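Local coordinates for citrate synthase (Metallosphaera sedula, PDB 6ABX), which probably catalyses the condensation of oxaloacetate with acetyl-CoA and water to give citrate and CoA, a step of the tricarboxylic acid cycle, at residues S39-N42 / F43-A47; L55-R58 / H59-D62; I74-D77 / I78-V82; M92-L95 / R96-S100. All blocks are in the same frame, centred on the assembly; numbering follows the deposited sequence.

In the fold
Going from the N terminus, contact 1 comes first. It turns the chain from helix 34-40 into helix 43-52. Contact 2 follows at the entry to helix 58-69. The two touch: Glu45 packs on Pro56, and Leu61 lies against the backbone at Glu44 and Glu45. Contact 3 starts helix 76-85. Contact 4 lies within helix 91-105 and closes no loop. Contacts 3 and 4 also touch, through Ile78, Phe81 and Val82 against Thr97 and Thr98. All four are local and in series, so none nests or crosses. The centres of contacts 1 and 4 are about 27 Å apart. Each of the four reaches the second subunit of the dimer.

Contact 1: residues S39-N42 / F43-A47; sequences SFSN and FEEVA
Asn42 and Glu45 meet at the start of helix 43-52. Asn42 is the N-cap, and its OD1 accepts from Glu45 N at 2.9 Å. The donor sits above the amide plane, 35° out of it. CG of Asn42 lies between its own N and carbonyl carbon (chi1 53°), which turns the amide back over the first helical turn. Among the backbone bonds, Val46 N donates to Asn42 O at 3.0 Å.

The second side-chain bond is shorter. Ser41 OG donates to Glu45 OE1 at 2.6 Å, on the anti side of the carboxylate. Glu45 is extended beyond CG and reaches back along the chain to Ser41. The same hydroxyl packs on Val46 CG2. A water donates to Glu45 OE2 at 2.7 Å and is held weakly by Asn42 ND2.

With an alanine at Asn42, Glu45 N would probably lose its capping acceptor and the water one of its holders.

From the second subunit, Tyr364 bonds Glu45 OE1 and Arg370 forms a salt bridge with OE2. The buried carboxylate is thus gripped at both oxygens. This probably favours its charged form and joins the helix start to the dimer interface.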
ATOM      1  N   SER A  39      29.142   0.495  14.947  1.00 12.95           N
ATOM      2  CA  SER A  39      30.279   0.109  15.727  1.00 14.35           C
ATOM      3  C   SER A  39      29.905  -0.712  16.954  1.00 13.96           C
ATOM      4  O   SER A  39      30.641  -1.651  17.321  1.00 14.54           O
ATOM      5  CB  SER A  39      31.090   1.296  16.157  1.00 14.85           C
ATOM      6  OG  SER A  39      31.617   1.978  15.024  1.00 16.63           O
ATOM      7  N   PHE A  40      28.881  -0.257  17.677  1.00 13.87           N
ATOM      8  CA  PHE A  40      28.697  -0.721  19.032  1.00 14.62           C
ATOM      9  C   PHE A  40      27.348  -1.384  19.303  1.00 15.69           C
ATOM     10  O   PHE A  40      27.208  -2.092  20.338  1.00 15.23           O
ATOM     11  CB  PHE A  40      28.866   0.441  19.993  1.00 14.30           C
ATOM     12  CG  PHE A  40      30.158   1.196  19.843  1.00 13.80           C
ATOM     13  CD1 PHE A  40      31.387   0.566  19.943  1.00 16.42           C
ATOM     14  CD2 PHE A  40      30.133   2.537  19.568  1.00 15.97           C
ATOM     15  CE1 PHE A  40      32.561   1.280  19.726  1.00 16.17           C
ATOM     16  CE2 PHE A  40      31.298   3.264  19.442  1.00 16.79           C
ATOM     17  CZ  PHE A  40      32.511   2.629  19.519  1.00 17.71           C
ATOM     18  N   SER A  41      26.346  -1.181  18.433  1.00 13.53           N
ATOM     19  CA  SER A  41      24.991  -1.627  18.763  1.00 12.63           C
ATOM     20  C   SER A  41      24.653  -2.956  18.060  1.00 13.37           C
ATOM     21  O   SER A  41      25.577  -3.699  17.554  1.00 14.47           O
ATOM     22  CB  SER A  41      24.013  -0.505  18.428  1.00 12.64           C
ATOM     23  OG  SER A  41      22.699  -0.824  18.912  1.00 14.34           O
ATOM     24  N   ASN A  42      23.370  -3.368  18.106  1.00 12.42           N
ATOM     25  CA  ASN A  42      22.964  -4.602  17.518  1.00 13.27           C
ATOM     26  C   ASN A  42      21.512  -4.453  17.038  1.00 12.08           C
ATOM     27  O   ASN A  42      20.853  -3.456  17.403  1.00 12.30           O
ATOM     28  CB  ASN A  42      23.157  -5.797  18.450  1.00 13.88           C
ATOM     29  CG  ASN A  42      22.479  -5.542  19.776  1.00 14.94           C
ATOM     30  OD1 ASN A  42      21.260  -5.555  19.845  1.00 14.18           O
ATOM     31  ND2 ASN A  42      23.274  -5.272  20.802  1.00 16.78           N
ATOM     32  N   PHE A  43      21.059  -5.392  16.205  1.00 11.11           N
ATOM     33  CA  PHE A  43      19.713  -5.336  15.608  1.00 10.89           C
ATOM     34  C   PHE A  43      18.629  -5.040  16.666  1.00 10.75           C
ATOM     35  O   PHE A  43      17.878  -4.045  16.555  1.00 12.06           O
ATOM     36  CB  PHE A  43      19.366  -6.617  14.876  1.00 11.29           C
ATOM     37  CG  PHE A  43      18.024  -6.603  14.207  1.00 11.21           C
ATOM     38  CD1 PHE A  43      16.853  -6.839  14.893  1.00 12.02           C
ATOM     39  CD2 PHE A  43      17.964  -6.398  12.840  1.00 11.38           C
ATOM     40  CE1 PHE A  43      15.636  -6.892  14.230  1.00 12.52           C
ATOM     41  CE2 PHE A  43      16.753  -6.425  12.187  1.00 10.74           C
ATOM     42  CZ  PHE A  43      15.603  -6.680  12.874  1.00 11.98           C
ATOM     43  N   GLU A  44      18.573  -5.840  17.703  1.00 10.72           N
ATOM     44  CA  GLU A  44      17.506  -5.672  18.695  1.00 11.43           C
ATOM     45  C   GLU A  44      17.617  -4.331  19.444  1.00 11.41           C
ATOM     46  O   GLU A  44      16.610  -3.649  19.717  1.00 10.41           O
ATOM     47  CB  GLU A  44      17.470  -6.846  19.671  1.00 12.05           C
ATOM     48  CG  GLU A  44      17.055  -8.144  19.034  1.00 13.05           C
ATOM     49  CD  GLU A  44      18.149  -9.038  18.482  1.00 13.56           C
ATOM     50  OE1 GLU A  44      19.239  -8.550  18.170  1.00 13.36           O
ATOM     51  OE2 GLU A  44      17.898 -10.280  18.474  1.00 13.14           O
ATOM     52  N   GLU A  45      18.841  -3.902  19.760  1.00 10.63           N
ATOM     53  CA  GLU A  45      18.970  -2.660  20.500  1.00 12.18           C
ATOM     54  C   GLU A  45      18.492  -1.475  19.635  1.00 11.76           C
ATOM     55  O   GLU A  45      17.853  -0.529  20.125  1.00 11.33           O
ATOM     56  CB  GLU A  45      20.421  -2.442  20.919  1.00 12.18           C
ATOM     57  CG  GLU A  45      20.612  -1.212  21.710  1.00 13.65           C
ATOM     58  CD  GLU A  45      22.021  -1.015  22.241  1.00 14.60           C
ATOM     59  OE1 GLU A  45      22.870  -0.459  21.487  1.00 14.53           O
ATOM     60  OE2 GLU A  45      22.264  -1.452  23.381  1.00 15.60           O
ATOM     61  N   VAL A  46      18.852  -1.470  18.340  1.00 10.82           N
ATOM     62  CA  VAL A  46      18.388  -0.364  17.477  1.00 11.25           C
ATOM     63  C   VAL A  46      16.881  -0.435  17.218  1.00 11.12           C
ATOM     64  O   VAL A  46      16.266   0.646  17.117  1.00 10.84           O
ATOM     65  CB  VAL A  46      19.209  -0.269  16.167  1.00 11.17           C
ATOM     66  CG1 VAL A  46      18.730   0.898  15.323  1.00 12.10           C
ATOM     67  CG2 VAL A  46      20.684  -0.104  16.451  1.00 12.18           C
ATOM     68  N   ALA A  47      16.290  -1.625  17.071  1.00 11.14           N
ATOM     69  CA  ALA A  47      14.828  -1.752  16.927  1.00 10.93           C
ATOM     70  C   ALA A  47      14.150  -1.180  18.183  1.00 10.39           C
ATOM     71  O   ALA A  47      13.198  -0.390  18.078  1.00 11.30           O
ATOM     72  CB  ALA A  47      14.416  -3.176  16.713  1.00 11.42           C
TER
HETATM   73  O   HOH W   1      23.685  -3.680  23.627  1.00 24.69           O

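Contact 2: residues L55-R58 / H59-D62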
ATOM      1  N   LEU A  55      17.688   4.340  24.318  1.00 14.07           N
ATOM      2  CA  LEU A  55      18.461   3.106  24.450  1.00 14.12           C
ATOM      3  C   LEU A  55      17.951   2.310  25.646  1.00 14.98           C
ATOM      4  O   LEU A  55      17.678   2.849  26.744  1.00 15.20           O
ATOM      5  CB  LEU A  55      19.949   3.398  24.566  1.00 14.78           C
ATOM      6  CG  LEU A  55      20.640   3.978  23.336  1.00 14.50           C
ATOM      7  CD1 LEU A  55      22.015   4.473  23.672  1.00 15.26           C
ATOM      8  CD2 LEU A  55      20.718   2.973  22.209  1.00 16.24           C
ATOM      9  N   PRO A  56      17.874   0.975  25.512  1.00 13.42           N
ATOM     10  CA  PRO A  56      17.343   0.149  26.585  1.00 14.75           C
ATOM     11  C   PRO A  56      18.362  -0.121  27.694  1.00 14.96           C
ATOM     12  O   PRO A  56      19.530  -0.233  27.426  1.00 15.14           O
ATOM     13  CB  PRO A  56      17.036  -1.172  25.871  1.00 13.87           C
ATOM     14  CG  PRO A  56      18.071  -1.218  24.775  1.00 13.43           C
ATOM     15  CD  PRO A  56      18.139   0.211  24.274  1.00 14.24           C
ATOM     16  N   THR A  57      17.860  -0.358  28.905  1.00 15.71           N
ATOM     17  CA  THR A  57      18.730  -0.962  29.921  1.00 16.71           C
ATOM     18  C   THR A  57      18.978  -2.431  29.609  1.00 16.44           C
ATOM     19  O   THR A  57      18.380  -3.013  28.744  1.00 16.22           O
ATOM     20  CB  THR A  57      18.113  -0.830  31.317  1.00 18.11           C
ATOM     21  OG1 THR A  57      16.942  -1.637  31.316  1.00 17.99           O
ATOM     22  CG2 THR A  57      17.775   0.598  31.646  1.00 19.42           C
ATOM     23  N   ARG A  58      19.939  -3.021  30.324  1.00 16.80           N
ATOM     24  CA  ARG A  58      20.218  -4.422  30.210  1.00 19.50           C
ATOM     25  C   ARG A  58      18.934  -5.264  30.364  1.00 18.27           C
ATOM     26  O   ARG A  58      18.639  -6.136  29.560  1.00 17.60           O
ATOM     27  CB  ARG A  58      21.302  -4.770  31.244  1.00 24.08           C
ATOM     28  CG  ARG A  58      21.871  -6.174  31.160  1.00 29.16           C
ATOM     29  CD  ARG A  58      23.053  -6.251  32.154  1.00 32.63           C
ATOM     30  NE  ARG A  58      22.940  -7.414  33.013  1.00 36.52           N
ATOM     31  CZ  ARG A  58      22.842  -7.389  34.331  1.00 40.37           C
ATOM     32  NH1 ARG A  58      23.200  -6.316  35.016  1.00 35.92           N
ATOM     33  NH2 ARG A  58      22.396  -8.460  34.957  1.00 48.59           N
ATOM     34  N   HIS A  59      18.139  -5.011  31.392  1.00 18.99           N
ATOM     35  CA  HIS A  59      16.912  -5.767  31.622  1.00 20.96           C
ATOM     36  C   HIS A  59      15.888  -5.523  30.505  1.00 18.44           C
ATOM     37  O   HIS A  59      15.235  -6.465  30.068  1.00 18.34           O
ATOM     38  CB  HIS A  59      16.299  -5.350  32.976  1.00 23.97           C
ATOM     39  CG  HIS A  59      14.970  -5.967  33.284  1.00 29.46           C
ATOM     40  ND1 HIS A  59      13.793  -5.225  33.265  1.00 35.62           N
ATOM     41  CD2 HIS A  59      14.614  -7.224  33.660  1.00 32.23           C
ATOM     42  CE1 HIS A  59      12.780  -6.007  33.615  1.00 33.75           C
ATOM     43  NE2 HIS A  59      13.261  -7.228  33.860  1.00 31.58           N
ATOM     44  N   GLU A  60      15.730  -4.261  30.074  1.00 17.37           N
ATOM     45  CA  GLU A  60      14.771  -3.934  29.055  1.00 16.62           C
ATOM     46  C   GLU A  60      15.149  -4.665  27.762  1.00 16.55           C
ATOM     47  O   GLU A  60      14.249  -5.230  27.087  1.00 16.95           O
ATOM     48  CB  GLU A  60      14.692  -2.438  28.793  1.00 16.84           C
ATOM     49  CG  GLU A  60      14.024  -1.669  29.925  1.00 19.39           C
ATOM     50  CD  GLU A  60      14.160  -0.173  29.811  1.00 20.98           C
ATOM     51  OE1 GLU A  60      15.104   0.302  29.156  1.00 17.92           O
ATOM     52  OE2 GLU A  60      13.290   0.525  30.347  1.00 27.18           O
ATOM     53  N   LEU A  61      16.449  -4.722  27.469  1.00 15.26           N
ATOM     54  CA  LEU A  61      16.887  -5.325  26.189  1.00 15.03           C
ATOM     55  C   LEU A  61      16.721  -6.850  26.250  1.00 16.20           C
ATOM     56  O   LEU A  61      16.269  -7.454  25.320  1.00 15.00           O
ATOM     57  CB  LEU A  61      18.315  -4.939  25.855  1.00 14.23           C
ATOM     58  CG  LEU A  61      18.862  -5.507  24.540  1.00 14.82           C
ATOM     59  CD1 LEU A  61      17.964  -5.184  23.352  1.00 15.68           C
ATOM     60  CD2 LEU A  61      20.270  -4.984  24.318  1.00 14.83           C
ATOM     61  N   ASP A  62      17.036  -7.444  27.399  1.00 16.65           N
ATOM     62  CA  ASP A  62      16.856  -8.889  27.610  1.00 21.00           C
ATOM     63  C   ASP A  62      15.387  -9.299  27.412  1.00 17.79           C
ATOM     64  O   ASP A  62      15.088 -10.258  26.733  1.00 18.92           O
ATOM     65  CB  ASP A  62      17.283  -9.309  29.017  1.00 24.15           C
ATOM     66  CG  ASP A  62      17.326 -10.823  29.131  1.00 29.05           C
ATOM     67  OD1 ASP A  62      18.091 -11.453  28.333  1.00 32.44           O
ATOM     68  OD2 ASP A  62      16.554 -11.365  29.944  1.00 33.70           O
TER
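The backbone between Pro56 and Glu60 turns from an extended loop into helix 58-69, bringing the CA atoms of Thr57 and Glu60 within 5.0 Å. Thr57 and Glu60 form a capping box, a reciprocal pair of bonds at a helix N terminus. In one direction Glu60 N donates to Thr57 OG1 at 3.1 Å. In the other, Thr57 N donates to Glu60 OE1 at 2.8 Å with a nearly straight angle of 169°. The carboxylate oxygen is met on its anti side, with the donor 27° out of the plane.

OG1 of Thr57 stands between its own N and carbonyl carbon, a setting (chi1 67°) that aims its oxygen at Glu60 N. Glu60 runs extended beyond CG, and Glu60 CG packs against Thr57 OG1 at 3.2 Å. Replacing Glu60 with an alanine would probably leave Thr57 N without its carboxylate acceptor and break half of the box.

Behind the cap, the ring of Pro56 lies against Leu61. Pro56 also rests on Glu45 and Tyr48 of helix 43-52, while Leu61 packs on Ile367 of the second subunit. Arg370 of that subunit donates to Pro56 O. The cap therefore sits where two helices meet the partner chain. The apolar touch beside it runs from Pro56 CG to Leu61 CB at 3.9 Å.

Contact 3: residues I74-D77 / I78-V82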
ATOM      1  N   ILE A  74       5.592 -18.892  11.880  1.00 13.49           N
ATOM      2  CA  ILE A  74       4.549 -18.531  10.938  1.00 14.45           C
ATOM      3  C   ILE A  74       3.464 -19.612  10.916  1.00 14.76           C
ATOM      4  O   ILE A  74       3.730 -20.810  11.148  1.00 13.78           O
ATOM      5  CB  ILE A  74       5.145 -18.253   9.552  1.00 15.02           C
ATOM      6  CG1 ILE A  74       5.963 -19.437   9.032  1.00 14.07           C
ATOM      7  CG2 ILE A  74       5.964 -16.973   9.577  1.00 15.55           C
ATOM      8  CD1 ILE A  74       6.491 -19.256   7.602  1.00 15.84           C
ATOM      9  N   SER A  75       2.277 -19.186  10.513  1.00 15.14           N
ATOM     10  CA  SER A  75       1.118 -20.085  10.457  1.00 15.85           C
ATOM     11  C   SER A  75       1.303 -21.146   9.392  1.00 17.90           C
ATOM     12  O   SER A  75       2.067 -20.997   8.440  1.00 15.65           O
ATOM     13  CB  SER A  75      -0.158 -19.326  10.240  1.00 15.88           C
ATOM     14  OG  SER A  75      -0.204 -18.720   8.947  1.00 15.87           O
ATOM     15  N   GLU A  76       0.569 -22.255   9.576  1.00 20.67           N
ATOM     16  CA  GLU A  76       0.578 -23.302   8.561  1.00 21.81           C
ATOM     17  C   GLU A  76       0.117 -22.774   7.189  1.00 19.65           C
ATOM     18  O   GLU A  76       0.704 -23.174   6.140  1.00 18.92           O
ATOM     19  CB  GLU A  76      -0.302 -24.476   9.026  1.00 27.19           C
ATOM     20  CG  GLU A  76       0.481 -25.453   9.864  1.00 37.56           C
ATOM     21  CD  GLU A  76       1.447 -26.327   9.082  1.00 45.95           C
ATOM     22  OE1 GLU A  76       1.201 -26.547   7.872  1.00 61.52           O
ATOM     23  OE2 GLU A  76       2.429 -26.807   9.687  1.00 59.90           O
ATOM     24  N   ASP A  77      -0.907 -21.910   7.174  1.00 18.91           N
ATOM     25  CA  ASP A  77      -1.448 -21.342   5.957  1.00 22.53           C
ATOM     26  C   ASP A  77      -0.335 -20.588   5.217  1.00 18.83           C
ATOM     27  O   ASP A  77      -0.174 -20.671   3.976  1.00 18.33           O
ATOM     28  CB  ASP A  77      -2.626 -20.422   6.241  1.00 25.17           C
ATOM     29  CG  ASP A  77      -3.941 -21.179   6.338  1.00 32.89           C
ATOM     30  OD1 ASP A  77      -3.893 -22.444   6.409  1.00 34.94           O
ATOM     31  OD2 ASP A  77      -4.990 -20.503   6.344  1.00 42.67           O
ATOM     32  N   ILE A  78       0.465 -19.845   5.996  1.00 16.57           N
ATOM     33  CA  ILE A  78       1.498 -18.970   5.398  1.00 15.09           C
ATOM     34  C   ILE A  78       2.645 -19.847   4.911  1.00 15.39           C
ATOM     35  O   ILE A  78       3.080 -19.664   3.813  1.00 13.86           O
ATOM     36  CB  ILE A  78       1.939 -17.835   6.341  1.00 14.70           C
ATOM     37  CG1 ILE A  78       0.835 -16.772   6.381  1.00 15.45           C
ATOM     38  CG2 ILE A  78       3.265 -17.229   5.931  1.00 14.90           C
ATOM     39  CD1 ILE A  78       1.028 -15.704   7.421  1.00 17.12           C
ATOM     40  N   SER A  79       3.072 -20.812   5.737  1.00 16.39           N
ATOM     41  CA  SER A  79       4.175 -21.629   5.338  1.00 15.78           C
ATOM     42  C   SER A  79       3.800 -22.452   4.113  1.00 16.23           C
ATOM     43  O   SER A  79       4.656 -22.616   3.250  1.00 15.61           O
ATOM     44  CB  SER A  79       4.762 -22.494   6.433  1.00 18.30           C
ATOM     45  OG  SER A  79       3.789 -23.365   6.987  1.00 19.99           O
ATOM     46  N   THR A  80       2.581 -23.019   4.075  1.00 16.05           N
ATOM     47  CA  THR A  80       2.158 -23.776   2.891  1.00 16.80           C
ATOM     48  C   THR A  80       2.161 -22.885   1.638  1.00 15.24           C
ATOM     49  O   THR A  80       2.630 -23.310   0.585  1.00 15.39           O
ATOM     50  CB  THR A  80       0.822 -24.508   3.075  1.00 18.64           C
ATOM     51  OG1 THR A  80       1.096 -25.471   4.095  1.00 19.53           O
ATOM     52  CG2 THR A  80       0.350 -25.176   1.801  1.00 20.04           C
ATOM     53  N   PHE A  81       1.634 -21.663   1.757  1.00 13.72           N
ATOM     54  CA  PHE A  81       1.632 -20.716   0.673  1.00 14.90           C
ATOM     55  C   PHE A  81       3.043 -20.442   0.135  1.00 13.86           C
ATOM     56  O   PHE A  81       3.310 -20.406  -1.102  1.00 14.79           O
ATOM     57  CB  PHE A  81       0.925 -19.416   1.071  1.00 15.45           C
ATOM     58  CG  PHE A  81       0.836 -18.467  -0.107  1.00 18.18           C
ATOM     59  CD1 PHE A  81      -0.181 -18.578  -1.037  1.00 19.65           C
ATOM     60  CD2 PHE A  81       1.804 -17.484  -0.303  1.00 20.53           C
ATOM     61  CE1 PHE A  81      -0.252 -17.713  -2.122  1.00 22.25           C
ATOM     62  CE2 PHE A  81       1.741 -16.631  -1.412  1.00 20.17           C
ATOM     63  CZ  PHE A  81       0.718 -16.753  -2.317  1.00 22.25           C
ATOM     64  N   VAL A  82       3.993 -20.222   1.057  1.00 13.10           N
ATOM     65  CA  VAL A  82       5.353 -19.974   0.621  1.00 13.92           C
ATOM     66  C   VAL A  82       5.922 -21.184  -0.129  1.00 13.51           C
ATOM     67  O   VAL A  82       6.593 -21.042  -1.113  1.00 14.79           O
ATOM     68  CB  VAL A  82       6.246 -19.589   1.803  1.00 13.70           C
ATOM     69  CG1 VAL A  82       7.693 -19.474   1.379  1.00 15.38           C
ATOM     70  CG2 VAL A  82       5.754 -18.297   2.435  1.00 14.87           C
TER
HETATM   71  O   HOH W   2       4.043 -23.228   9.701  1.00 24.20           O
HETATM   72  O   HOH W   3       3.448 -25.869   5.729  1.00 23.19           O
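Ser75 OG, placed between its own N and carbonyl carbon (chi1 67°), faces Ile78 N and accepts from it at 3.2 Å. Ser79 OG takes the same kind of position (chi1 58°) and points back toward the loop. Its neighbours there are Glu76 O and two waters.

One water donates to Ile74 O at 2.8 Å and also bonds Ser79 OG. The other joins Ser79 OG, Thr80 OG1 and, as a donor, Glu76 OE1. The Glu76 chain is bent at chi2, which brings its carboxylate over to this water. Glu76 O accepts from Thr80 N at 2.8 Å.

On the apolar side, Ile74 CD1 lies over Ser79 CB at 3.9 Å and touches Ile78 CG2 at 4.2 Å. CG1 of Ile78 packs against Ser75 OG at 3.4 Å, so the capping hydroxyl is partly shielded by carbon.

Two charged residues outside the turn tie it down. Ser75 OG also bonds Glu105 of helix 91-105. Asp77 turns to the partner chain and forms a salt bridge with Arg84 of the second subunit.

This is a serine N-cap: the residue before helix 76-85 caps a first-turn N-H, while its carbonyl takes Ser79 N in the opening helical bond.

Contact 4: residues M92-L95 / R96-S100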
ATOM      1  N   MET A  92       8.988 -10.508  -3.713  1.00 11.98           N
ATOM      2  CA  MET A  92       8.257  -9.356  -3.125  1.00 12.56           C
ATOM      3  C   MET A  92       6.739  -9.569  -3.205  1.00 12.68           C
ATOM      4  O   MET A  92       6.018  -9.225  -2.273  1.00 12.13           O
ATOM      5  CB  MET A  92       8.712  -8.049  -3.800  1.00 13.06           C
ATOM      6  CG  MET A  92      10.055  -7.557  -3.286  1.00 13.56           C
ATOM      7  SD  MET A  92      10.136  -7.138  -1.503  1.00 13.60           S
ATOM      8  CE  MET A  92       9.579  -5.440  -1.590  1.00 14.36           C
ATOM      9  N   ASP A  93       6.242 -10.244  -4.245  1.00 11.75           N
ATOM     10  CA  ASP A  93       4.847 -10.625  -4.317  1.00 12.65           C
ATOM     11  C   ASP A  93       4.514 -11.627  -3.221  1.00 11.34           C
ATOM     12  O   ASP A  93       3.452 -11.566  -2.646  1.00 12.28           O
ATOM     13  CB  ASP A  93       4.451 -11.225  -5.673  1.00 13.53           C
ATOM     14  CG  ASP A  93       4.557 -10.222  -6.830  1.00 17.14           C
ATOM     15  OD1 ASP A  93       4.807  -9.027  -6.561  1.00 17.74           O
ATOM     16  OD2 ASP A  93       4.423 -10.650  -8.026  1.00 18.29           O
ATOM     17  N   ILE A  94       5.430 -12.571  -2.943  1.00 11.74           N
ATOM     18  CA  ILE A  94       5.196 -13.533  -1.910  1.00 11.11           C
ATOM     19  C   ILE A  94       5.134 -12.809  -0.561  1.00 11.65           C
ATOM     20  O   ILE A  94       4.272 -13.038   0.214  1.00 11.19           O
ATOM     21  CB  ILE A  94       6.274 -14.627  -1.918  1.00 12.00           C
ATOM     22  CG1 ILE A  94       6.215 -15.442  -3.211  1.00 12.47           C
ATOM     23  CG2 ILE A  94       6.111 -15.523  -0.700  1.00 12.60           C
ATOM     24  CD1 ILE A  94       7.381 -16.414  -3.371  1.00 13.35           C
ATOM     25  N   LEU A  95       6.085 -11.905  -0.322  1.00 11.94           N
ATOM     26  CA  LEU A  95       6.119 -11.208   0.951  1.00 12.64           C
ATOM     27  C   LEU A  95       4.884 -10.301   1.103  1.00 12.18           C
ATOM     28  O   LEU A  95       4.288 -10.277   2.185  1.00 13.04           O
ATOM     29  CB  LEU A  95       7.392 -10.362   1.025  1.00 12.86           C
ATOM     30  CG  LEU A  95       7.606  -9.710   2.396  1.00 13.84           C
ATOM     31  CD1 LEU A  95       7.845 -10.771   3.445  1.00 15.29           C
ATOM     32  CD2 LEU A  95       8.740  -8.681   2.369  1.00 14.80           C
ATOM     33  N   ARG A  96       4.484  -9.614   0.007  1.00 12.59           N
ATOM     34  CA  ARG A  96       3.261  -8.761   0.016  1.00 12.35           C
ATOM     35  C   ARG A  96       2.083  -9.634   0.473  1.00 12.66           C
ATOM     36  O   ARG A  96       1.276  -9.270   1.366  1.00 11.72           O
ATOM     37  CB  ARG A  96       3.042  -8.139  -1.359  1.00 12.62           C
ATOM     38  CG  ARG A  96       1.899  -7.137  -1.480  1.00 13.72           C
ATOM     39  CD  ARG A  96       1.716  -6.805  -2.955  1.00 14.39           C
ATOM     40  NE  ARG A  96       1.298  -7.927  -3.787  1.00 14.08           N
ATOM     41  CZ  ARG A  96       1.695  -8.204  -5.004  1.00 15.94           C
ATOM     42  NH1 ARG A  96       2.471  -7.356  -5.663  1.00 18.98           N
ATOM     43  NH2 ARG A  96       1.252  -9.297  -5.615  1.00 13.88           N
ATOM     44  N   THR A  97       1.944 -10.805  -0.155  1.00 11.70           N
ATOM     45  CA  THR A  97       0.795 -11.682   0.083  1.00 12.81           C
ATOM     46  C   THR A  97       0.809 -12.275   1.502  1.00 14.12           C
ATOM     47  O   THR A  97      -0.232 -12.280   2.215  1.00 13.49           O
ATOM     48  CB  THR A  97       0.700 -12.800  -0.952  1.00 13.50           C
ATOM     49  OG1 THR A  97       0.779 -12.223  -2.256  1.00 14.25           O
ATOM     50  CG2 THR A  97      -0.582 -13.577  -0.726  1.00 15.42           C
ATOM     51  N   THR A  98       1.993 -12.679   2.000  1.00 13.57           N
ATOM     52  CA  THR A  98       2.069 -13.298   3.333  1.00 13.59           C
ATOM     53  C   THR A  98       1.888 -12.283   4.465  1.00 13.43           C
ATOM     54  O   THR A  98       1.274 -12.624   5.450  1.00 13.02           O
ATOM     55  CB  THR A  98       3.337 -14.157   3.505  1.00 14.45           C
ATOM     56  OG1 THR A  98       4.470 -13.331   3.264  1.00 17.39           O
ATOM     57  CG2 THR A  98       3.380 -15.311   2.532  1.00 17.49           C
ATOM     58  N   VAL A  99       2.396 -11.046   4.356  1.00 12.83           N
ATOM     59  CA  VAL A  99       2.100 -10.031   5.337  1.00 13.64           C
ATOM     60  C   VAL A  99       0.612  -9.677   5.313  1.00 13.22           C
ATOM     61  O   VAL A  99       0.020  -9.435   6.367  1.00 13.97           O
ATOM     62  CB  VAL A  99       3.030  -8.805   5.192  1.00 15.24           C
ATOM     63  CG1 VAL A  99       2.678  -7.684   6.175  1.00 15.59           C
ATOM     64  CG2 VAL A  99       4.491  -9.215   5.344  1.00 16.00           C
ATOM     65  N   SER A 100      -0.009  -9.690   4.128  1.00 13.92           N
ATOM     66  CA  SER A 100      -1.461  -9.505   4.018  1.00 12.66           C
ATOM     67  C   SER A 100      -2.201 -10.606   4.785  1.00 11.78           C
ATOM     68  O   SER A 100      -3.136 -10.336   5.542  1.00 13.37           O
ATOM     69  CB  SER A 100      -1.879  -9.414   2.578  1.00 13.36           C
ATOM     70  OG  SER A 100      -3.287  -9.115   2.468  1.00 12.93           O
TER
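The Arg96 guanidinium has Asp93 over one face, with Asp93 CA 4.0 Å above the plane, over its centre. The carboxylate of Asp93 and the guanidinium are turned 31° apart, and the two side chains run side by side. A salt bridge links Asp93 OD1 to Arg96 NH1 at 3.0 Å. After an extended start, with chi1 and chi2 both anti, the bend at chi3 (64°) folds the guanidinium back over Asp93, one turn earlier. Lys210 forms a second salt bridge with Asp93 OD1.

Thr97 OG1 lies beside its own backbone N, opposite the carbonyl carbon (chi1 -51°). Thr97 OG1 donates to Asp93 O at 2.8 Å. Thr97 N reaches Asp93 O at 3.0 Å, from the opposite face of the carbonyl plane. Ser100 of the second subunit bonds both Thr97 OG1 and Arg96 NE.

Leu95 CD1 and Val99 CG2 run alongside each other, 4.2 Å apart, and their side chains pack on helix 112-134.

All the touching residues are buried, and the charges here have partners in the protein: Asp93 and Arg96 pair with each other, and Lys210 adds to the hold on Asp93. Asp93 is therefore likely to stay ionised.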